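Local coordinates for KaiC domain-containing protein (Pyrococcus horikoshii, PDB 2ZTS) that binds ADP and magnesium as a KaiC-like member of the P-loop NTPase superfamily and is probably an ATP-binding protein, at residues 131-145 and 168-180. Numbering follows the deposited sequence.
Sequences VKAINAKRLVIDSIP and LLEMGVTTILTTE
T178 grips strand 138-142 at its C-terminal end through backbone and side chain. Its N donates to I141 O and its O accepts from I144 N, so it straddles the cis peptide bond between D142 and S143. Its hydroxyl, set between backbone N and carbonyl carbon (chi1 69°), donates to D142 OD2 at 2.6 Å, meeting the anti side of the carboxylate 19° out of its plane. D142 OD1 bonds to T44 of the P-loop; both belong to magnesium sites seen for this protein, though here the D142 side chain stands about 4 Å from the metal. T178 is consistent with a second-shell role orienting D142, probably the Walker B aspartate given its place ending a hydrophobic strand. A valine in its place would probably leave D142 OD2 without this donor and the carboxylate freer to turn.

L139, whose CG lies anti to N, sends CD2 against the last turn of helix 157-171: its side chain crosses that of M171 at about a right angle, with M171 CE tightly 3.5 Å from L139 CD2, and L168 CD2 sits at 3.8 Å. V173 completes this cluster, CG2 on L139 CB (3.7 Å) and CG1 against A136 O (3.3 Å), while V131 packs on the M171 selenium.

Between these ends the strands run parallel, 11° apart and 4.7 Å at closest approach, and L139 and I141 alternate between N-H and C=O bonds to T174, I176 and T178. The link is a beta-alpha-beta crossover through helices 144-149 and 157-171. Strand 62-66 pairs with strand 138-142, strand 32-36 lies beside strand 174-179, and helix 43-58 packs on V140 and I176.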
# COMPACT_ATOMS: atom_id res chain seq x y z
N VAL C 131 -21.06 36.10 1.14
CA VAL C 131 -22.23 35.49 0.51
C VAL C 131 -23.47 36.36 0.80
O VAL C 131 -24.23 36.67 -0.11
CB VAL C 131 -22.43 34.02 0.95
CG1 VAL C 131 -23.91 33.54 0.75
CG2 VAL C 131 -21.48 33.12 0.17
N LYS C 132 -23.61 36.74 2.06
CA LYS C 132 -24.78 37.53 2.51
C LYS C 132 -24.81 38.97 1.94
O LYS C 132 -25.85 39.43 1.45
CB LYS C 132 -24.82 37.51 4.04
CG LYS C 132 -25.19 36.12 4.68
CD LYS C 132 -26.50 35.55 4.05
CE LYS C 132 -27.27 34.58 4.97
NZ LYS C 132 -28.29 33.82 4.18
N ALA C 133 -23.66 39.64 1.93
CA ALA C 133 -23.51 40.98 1.35
C ALA C 133 -23.86 41.10 -0.12
O ALA C 133 -24.46 42.09 -0.51
CB ALA C 133 -22.09 41.51 1.59
N ILE C 134 -23.53 40.13 -0.97
CA ILE C 134 -23.96 40.25 -2.35
C ILE C 134 -25.22 39.44 -2.67
O ILE C 134 -25.62 39.41 -3.80
CB ILE C 134 -22.82 39.92 -3.34
CG1 ILE C 134 -22.46 38.42 -3.32
CG2 ILE C 134 -21.57 40.77 -3.00
CD1 ILE C 134 -21.55 38.04 -4.44
N ASN C 135 -25.85 38.83 -1.67
CA ASN C 135 -27.00 37.93 -1.89
C ASN C 135 -26.65 36.80 -2.89
O ASN C 135 -27.38 36.54 -3.84
CB ASN C 135 -28.19 38.73 -2.41
CG ASN C 135 -29.52 38.02 -2.17
OD1 ASN C 135 -29.58 36.97 -1.54
ND2 ASN C 135 -30.60 38.63 -2.66
N ALA C 136 -25.48 36.19 -2.70
CA ALA C 136 -24.94 35.19 -3.61
C ALA C 136 -25.94 34.04 -3.71
O ALA C 136 -26.52 33.63 -2.73
CB ALA C 136 -23.60 34.68 -3.07
N LYS C 137 -26.19 33.55 -4.91
CA LYS C 137 -26.86 32.29 -5.05
C LYS C 137 -25.84 31.15 -5.40
O LYS C 137 -26.22 29.99 -5.39
CB LYS C 137 -28.01 32.39 -6.06
CG LYS C 137 -29.25 33.19 -5.57
CD LYS C 137 -29.98 33.81 -6.73
CE LYS C 137 -31.49 34.12 -6.47
NZ LYS C 137 -32.28 33.88 -7.75
N ARG C 138 -24.59 31.49 -5.71
CA ARG C 138 -23.60 30.53 -6.18
C ARG C 138 -22.31 30.70 -5.38
O ARG C 138 -21.94 31.81 -5.01
CB ARG C 138 -23.34 30.76 -7.65
CG ARG C 138 -24.41 30.23 -8.56
CD ARG C 138 -24.08 30.36 -10.03
NE ARG C 138 -25.33 30.29 -10.78
CZ ARG C 138 -25.53 29.65 -11.92
NH1 ARG C 138 -24.55 29.04 -12.54
NH2 ARG C 138 -26.74 29.65 -12.48
N LEU C 139 -21.63 29.60 -5.09
CA LEU C 139 -20.42 29.63 -4.26
C LEU C 139 -19.42 28.58 -4.78
O LEU C 139 -19.82 27.49 -5.13
CB LEU C 139 -20.76 29.37 -2.79
CG LEU C 139 -19.57 29.24 -1.83
CD1 LEU C 139 -18.68 30.47 -1.78
CD2 LEU C 139 -20.10 28.88 -0.41
N VAL C 140 -18.14 28.90 -4.81
CA VAL C 140 -17.08 27.95 -5.17
C VAL C 140 -16.00 28.05 -4.10
O VAL C 140 -15.68 29.14 -3.68
CB VAL C 140 -16.45 28.30 -6.53
CG1 VAL C 140 -15.12 27.62 -6.73
CG2 VAL C 140 -17.40 27.92 -7.65
N ILE C 141 -15.49 26.91 -3.64
CA ILE C 141 -14.30 26.84 -2.82
C ILE C 141 -13.33 25.97 -3.59
O ILE C 141 -13.50 24.76 -3.71
CB ILE C 141 -14.60 26.29 -1.41
CG1 ILE C 141 -15.71 27.17 -0.74
CG2 ILE C 141 -13.31 26.20 -0.58
CD1 ILE C 141 -15.99 26.88 0.73
N ASP C 142 -12.36 26.64 -4.18
CA ASP C 142 -11.27 26.02 -4.89
C ASP C 142 -10.04 26.26 -4.04
O ASP C 142 -9.50 27.30 -4.11
CB ASP C 142 -11.13 26.72 -6.24
CG ASP C 142 -10.26 25.97 -7.20
OD1 ASP C 142 -9.80 26.63 -8.18
OD2 ASP C 142 -10.05 24.72 -7.09
N SER C 143 -9.59 25.31 -3.23
CA SER C 143 -9.97 23.93 -3.24
C SER C 143 -9.84 23.45 -1.82
O SER C 143 -9.22 24.12 -0.97
CB SER C 143 -8.98 23.16 -4.12
OG SER C 143 -7.72 23.06 -3.43
N ILE C 144 -10.42 22.29 -1.54
CA ILE C 144 -10.21 21.66 -0.26
C ILE C 144 -8.73 21.33 0.07
O ILE C 144 -8.29 21.56 1.18
CB ILE C 144 -11.15 20.44 -0.12
CG1 ILE C 144 -12.60 20.96 0.05
CG2 ILE C 144 -10.79 19.59 1.05
CD1 ILE C 144 -13.56 19.84 -0.12
N PRO C 145 -7.97 20.74 -0.82
CA PRO C 145 -6.53 20.54 -0.51
C PRO C 145 -5.79 21.86 -0.23
O PRO C 145 -4.89 21.84 0.57
CB PRO C 145 -5.97 19.90 -1.78
CG PRO C 145 -7.13 19.33 -2.48
CD PRO C 145 -8.34 20.18 -2.14
N LEU C 168 -22.42 25.73 5.11
CA LEU C 168 -23.11 25.50 3.83
C LEU C 168 -24.63 25.26 3.96
O LEU C 168 -25.42 25.82 3.22
CB LEU C 168 -22.48 24.34 3.01
CG LEU C 168 -21.02 24.54 2.59
CD1 LEU C 168 -20.35 23.26 2.02
CD2 LEU C 168 -20.92 25.76 1.56
N LEU C 169 -25.00 24.40 4.89
CA LEU C 169 -26.38 24.07 5.18
C LEU C 169 -27.15 25.36 5.60
O LEU C 169 -28.26 25.61 5.14
CB LEU C 169 -26.43 22.98 6.30
CG LEU C 169 -26.49 21.47 5.95
CD1 LEU C 169 -25.71 21.10 4.68
CD2 LEU C 169 -26.06 20.53 7.13
N GLU C 170 -26.52 26.18 6.41
CA GLU C 170 -27.14 27.43 6.88
C GLU C 170 -27.35 28.40 5.75
O GLU C 170 -28.40 29.03 5.68
CB GLU C 170 -26.25 28.13 7.89
CG GLU C 170 -26.81 28.24 9.28
CD GLU C 170 -25.69 28.53 10.25
OE1 GLU C 170 -25.07 27.55 10.77
OE2 GLU C 170 -25.40 29.74 10.42
N MSE C 171 -26.37 28.52 4.86
CA MSE C 171 -26.45 29.51 3.81
C MSE C 171 -27.39 29.06 2.70
O MSE C 171 -27.96 29.88 2.01
CB MSE C 171 -25.09 29.78 3.22
CG MSE C 171 -24.21 30.58 4.12
SE MSE C 171 -22.42 30.99 3.28
CE MSE C 171 -21.89 29.19 2.57
N GLY C 172 -27.56 27.76 2.53
CA GLY C 172 -28.42 27.29 1.46
C GLY C 172 -28.10 27.75 0.06
O GLY C 172 -29.02 27.88 -0.74
N VAL C 173 -26.82 28.02 -0.28
CA VAL C 173 -26.47 28.38 -1.68
C VAL C 173 -26.09 27.13 -2.50
O VAL C 173 -26.05 26.06 -2.00
CB VAL C 173 -25.39 29.49 -1.80
CG1 VAL C 173 -25.93 30.79 -1.18
CG2 VAL C 173 -24.04 29.11 -1.14
N THR C 174 -25.96 27.27 -3.79
CA THR C 174 -25.61 26.13 -4.60
C THR C 174 -24.13 26.24 -4.76
O THR C 174 -23.66 27.23 -5.27
CB THR C 174 -26.27 26.23 -5.95
OG1 THR C 174 -27.71 26.21 -5.83
CG2 THR C 174 -25.87 25.01 -6.83
N THR C 175 -23.40 25.23 -4.30
CA THR C 175 -21.96 25.27 -4.12
C THR C 175 -21.22 24.19 -4.89
O THR C 175 -21.68 23.03 -4.87
CB THR C 175 -21.69 25.05 -2.64
OG1 THR C 175 -22.37 26.07 -1.89
CG2 THR C 175 -20.16 25.22 -2.27
N ILE C 176 -20.08 24.55 -5.53
CA ILE C 176 -19.05 23.59 -5.98
C ILE C 176 -17.79 23.68 -5.07
O ILE C 176 -17.24 24.77 -4.83
CB ILE C 176 -18.67 23.81 -7.44
CG1 ILE C 176 -19.87 23.52 -8.32
CG2 ILE C 176 -17.44 22.93 -7.86
CD1 ILE C 176 -19.73 24.02 -9.78
N LEU C 177 -17.37 22.54 -4.55
CA LEU C 177 -16.12 22.37 -3.83
C LEU C 177 -15.25 21.51 -4.69
O LEU C 177 -15.72 20.50 -5.25
CB LEU C 177 -16.32 21.60 -2.50
CG LEU C 177 -17.44 22.08 -1.57
CD1 LEU C 177 -17.69 21.11 -0.45
CD2 LEU C 177 -17.07 23.44 -1.01
N THR C 178 -13.98 21.87 -4.80
CA THR C 178 -13.06 21.10 -5.63
C THR C 178 -12.10 20.35 -4.77
O THR C 178 -11.72 20.86 -3.70
CB THR C 178 -12.30 21.99 -6.59
OG1 THR C 178 -11.37 22.81 -5.88
CG2 THR C 178 -13.25 22.98 -7.29
N THR C 179 -11.75 19.15 -5.20
CA THR C 179 -10.68 18.39 -4.57
C THR C 179 -9.90 17.62 -5.64
O THR C 179 -10.32 17.52 -6.79
CB THR C 179 -11.22 17.52 -3.46
OG1 THR C 179 -10.14 16.92 -2.73
CG2 THR C 179 -11.97 16.34 -4.01
N GLU C 180 -8.71 17.14 -5.27
CA GLU C 180 -7.81 16.55 -6.26
C GLU C 180 -7.15 15.26 -5.78
O GLU C 180 -6.38 15.31 -4.82
CB GLU C 180 -6.76 17.60 -6.60
CG GLU C 180 -5.74 17.22 -7.70
CD GLU C 180 -4.94 18.44 -8.20
OE1 GLU C 180 -5.57 19.43 -8.72
OE2 GLU C 180 -3.68 18.39 -8.08
O HOH W 1 -28.54 28.68 -5.46